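Local coordinates for protein cytochrome C (Marichromatium purpuratum 984, PDB 5LO9) that transfers electrons through c-type hemes and, as a TsdBA fusion, probably oxidises thiosulfate to tetrathionate, at residues L107-D112 and A120-H125. Sequence-based numbering, arbitrary orientation.
Sequences LAETGD and ACVRCH. With HEC (heme c), chain D.
Backbone hydrogen bonds tie the last turn of helix 102-110 to the first turn of the heme-binding helix 121-125. Val122 N donates to Ala108 O at 3.0 Å, almost in line with the C=O bond (C=O...N 168°), and Cys121 N makes a weak bond to Leu107 O, which also takes a weak one from Gly111 N. Carbonyls ending one helix thus meet amides starting the other.

Ala120 CB points at the Glu109-Thr110 peptide, 3.4 Å from Glu109 C. Val122 sets both methyls beside Ala108 O, CG1 at 3.3 Å, and against the carboxylate of Glu109; a kink at chi2 (-76°) folds the Glu109 chain back so that its OE1 lies 3.5 Å from Val122 CG1, and its OE2 is hydrogen-bonded to Tyr185. An alanine in place of Val122 would remove both methyls and would probably loosen the packing against Ala108 O and the Glu109 carboxylate. Gly111 turns the chain with positive phi, which favours glycine, and a CB there would probably crowd Ala120 N.

Covalent and metal bonds carry the joint to the heme. This is the CxxCH motif of c-type cytochromes: Cys121 SG is bonded to CAB of the heme, Cys124 SG to its CAC, and His125 NE2 binds FE at 2.1 Å, with Met167 as the other axial ligand. His125 ND1 is hydrogen-bonded to Pro137 O, which with the iron bond probably helps orient the ring.

Behind the seam, Leu107 and Ala108 lean on helix 176-187, so helix 102-110 is packed between that helix and the heme-binding turn.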
loop_
_atom_site.group_PDB
_atom_site.type_symbol
_atom_site.label_atom_id
_atom_site.label_comp_id
_atom_site.label_asym_id
_atom_site.label_seq_id
_atom_site.Cartn_x
_atom_site.Cartn_y
_atom_site.Cartn_z
ATOM N N LEU A 107 -7.937 28.473 -9.713
ATOM C CA LEU A 107 -6.701 29.252 -9.631
ATOM C C LEU A 107 -6.514 29.850 -8.239
ATOM O O LEU A 107 -5.398 29.862 -7.704
ATOM C CB LEU A 107 -6.699 30.349 -10.707
ATOM C CG LEU A 107 -6.425 29.863 -12.138
ATOM C CD1 LEU A 107 -6.662 30.997 -13.134
ATOM C CD2 LEU A 107 -5.017 29.307 -12.316
ATOM N N ALA A 108 -7.591 30.331 -7.622
ATOM C CA ALA A 108 -7.439 31.015 -6.339
ATOM C C ALA A 108 -6.856 30.090 -5.297
ATOM O O ALA A 108 -6.034 30.516 -4.483
ATOM C CB ALA A 108 -8.772 31.580 -5.845
ATOM N N GLU A 109 -7.274 28.821 -5.302
ATOM C CA GLU A 109 -7.035 27.915 -4.183
ATOM C C GLU A 109 -6.013 26.821 -4.464
ATOM O O GLU A 109 -5.348 26.371 -3.517
ATOM C CB GLU A 109 -8.357 27.254 -3.755
ATOM C CG GLU A 109 -9.511 28.252 -3.384
ATOM C CD GLU A 109 -9.340 28.920 -1.999
ATOM O OE1 GLU A 109 -8.335 28.592 -1.270
ATOM O OE2 GLU A 109 -10.239 29.755 -1.644
ATOM N N THR A 110 -5.829 26.444 -5.739
ATOM C CA THR A 110 -4.868 25.428 -6.166
ATOM C C THR A 110 -3.938 25.855 -7.305
ATOM O O THR A 110 -3.053 25.073 -7.669
ATOM C CB THR A 110 -5.615 24.162 -6.632
ATOM O OG1 THR A 110 -6.299 24.398 -7.892
ATOM C CG2 THR A 110 -6.593 23.775 -5.609
ATOM N N GLY A 111 -4.152 27.021 -7.931
ATOM C CA GLY A 111 -3.227 27.530 -8.946
ATOM C C GLY A 111 -3.191 26.655 -10.186
ATOM O O GLY A 111 -4.124 25.919 -10.484
ATOM N N ASP A 112 -2.055 26.744 -10.910
ATOM C CA ASP A 112 -1.795 25.913 -12.086
ATOM C C ASP A 112 -0.288 25.646 -12.165
ATOM O O ASP A 112 0.458 26.241 -12.949
ATOM C CB ASP A 112 -2.298 26.566 -13.371
ATOM C CG ASP A 112 -2.085 25.672 -14.598
ATOM O OD1 ASP A 112 -1.514 24.543 -14.457
ATOM O OD2 ASP A 112 -2.518 26.096 -15.703
ATOM N N ALA A 120 -1.183 28.932 -6.215
ATOM C CA ALA A 120 -2.493 29.477 -5.874
ATOM C C ALA A 120 -2.378 30.898 -5.324
ATOM O O ALA A 120 -1.439 31.243 -4.600
ATOM C CB ALA A 120 -3.184 28.614 -4.830
ATOM N N CYS A 121 -3.383 31.718 -5.616
ATOM C CA CYS A 121 -3.357 33.059 -5.065
ATOM C C CYS A 121 -3.239 32.997 -3.546
ATOM O O CYS A 121 -2.528 33.802 -2.931
ATOM C CB CYS A 121 -4.610 33.827 -5.489
ATOM S SG CYS A 121 -5.002 33.695 -7.259
ATOM N N VAL A 122 -3.905 32.026 -2.916
ATOM C CA VAL A 122 -3.915 31.978 -1.452
ATOM C C VAL A 122 -2.590 31.530 -0.873
ATOM O O VAL A 122 -2.367 31.681 0.328
ATOM C CB VAL A 122 -5.043 31.067 -0.915
ATOM C CG1 VAL A 122 -6.392 31.558 -1.341
ATOM C CG2 VAL A 122 -4.874 29.637 -1.407
ATOM N N ARG A 123 -1.683 31.031 -1.700
ATOM C CA ARG A 123 -0.388 30.614 -1.191
ATOM C C ARG A 123 0.441 31.805 -0.712
ATOM O O ARG A 123 1.303 31.642 0.149
ATOM C CB ARG A 123 0.337 29.830 -2.275
ATOM C CG ARG A 123 1.368 28.906 -1.770
ATOM C CD ARG A 123 0.787 27.921 -0.701
ATOM N NE ARG A 123 -0.381 27.276 -1.272
ATOM C CZ ARG A 123 -1.531 27.038 -0.665
ATOM N NH1 ARG A 123 -1.738 27.384 0.598
ATOM N NH2 ARG A 123 -2.492 26.429 -1.359
ATOM N N CYS A 124 0.231 32.985 -1.292
ATOM C CA CYS A 124 0.825 34.232 -0.835
ATOM C C CYS A 124 -0.182 35.150 -0.164
ATOM O O CYS A 124 0.209 35.932 0.709
ATOM C CB CYS A 124 1.443 35.027 -2.003
ATOM S SG CYS A 124 2.868 34.363 -2.916
ATOM N N HIS A 125 -1.453 35.124 -0.584
ATOM C CA HIS A 125 -2.442 36.066 -0.059
ATOM C C HIS A 125 -3.196 35.540 1.153
ATOM O O HIS A 125 -4.121 36.202 1.639
ATOM C CB HIS A 125 -3.435 36.466 -1.151
ATOM C CG HIS A 125 -2.857 37.438 -2.139
ATOM N ND1 HIS A 125 -2.790 38.791 -1.891
ATOM C CD2 HIS A 125 -2.287 37.250 -3.355
ATOM C CE1 HIS A 125 -2.218 39.396 -2.917
ATOM N NE2 HIS A 125 -1.906 38.484 -3.817
HETATM FE FE HEC D . -1.016 38.841 -5.653
HETATM C CHA HEC D . -0.970 42.186 -4.677
HETATM C CHB HEC D . -4.123 39.345 -7.192
HETATM C CHC HEC D . -1.149 35.462 -6.514
HETATM C CHD HEC D . 2.197 38.411 -4.378
HETATM N NA HEC D . -2.302 40.471 -5.874
HETATM C C1A HEC D . -2.109 41.701 -5.416
HETATM C C2A HEC D . -3.193 42.641 -5.755
HETATM C C3A HEC D . -4.124 41.807 -6.520
HETATM C C4A HEC D . -3.468 40.471 -6.529
HETATM C CMA HEC D . -5.428 42.247 -7.124
HETATM C CAA HEC D . -3.349 44.104 -5.423
HETATM C CBA HEC D . -4.109 44.243 -4.113
HETATM C CGA HEC D . -4.354 45.697 -3.782
HETATM O O1A HEC D . -4.780 45.985 -2.643
HETATM O O2A HEC D . -4.126 46.557 -4.665
HETATM N NB HEC D . -2.384 37.630 -6.663
HETATM C C1B HEC D . -3.552 38.002 -7.192
HETATM C C2B HEC D . -4.281 36.880 -7.838
HETATM C C3B HEC D . -3.381 35.737 -7.646
HETATM C C4B HEC D . -2.249 36.325 -6.913
HETATM C CMB HEC D . -5.612 36.940 -8.533
HETATM C CAB HEC D . -3.545 34.300 -8.053
HETATM C CBB HEC D . -3.781 34.212 -9.534
HETATM N NC HEC D . 0.279 37.224 -5.470
HETATM C C1C HEC D . 0.044 35.973 -5.845
HETATM C C2C HEC D . 1.162 35.053 -5.555
HETATM C C3C HEC D . 2.176 35.916 -4.936
HETATM C C4C HEC D . 1.505 37.243 -4.945
HETATM C CMC HEC D . 1.196 33.589 -5.872
HETATM C CAC HEC D . 3.533 35.598 -4.350
HETATM C CBC HEC D . 4.430 34.644 -5.086
HETATM N ND HEC D . 0.362 40.068 -4.701
HETATM C C1D HEC D . 1.575 39.731 -4.297
HETATM C C2D HEC D . 2.305 40.848 -3.666
HETATM C C3D HEC D . 1.393 41.966 -3.734
HETATM C C4D HEC D . 0.207 41.360 -4.400
HETATM C CMD HEC D . 3.673 40.839 -3.108
HETATM C CAD HEC D . 1.634 43.369 -3.234
HETATM C CBD HEC D . 2.140 44.284 -4.358
HETATM C CGD HEC D . 2.652 45.606 -3.822
HETATM O O1D HEC D . 2.331 46.615 -4.479
HETATM O O2D HEC D . 3.343 45.649 -2.768
#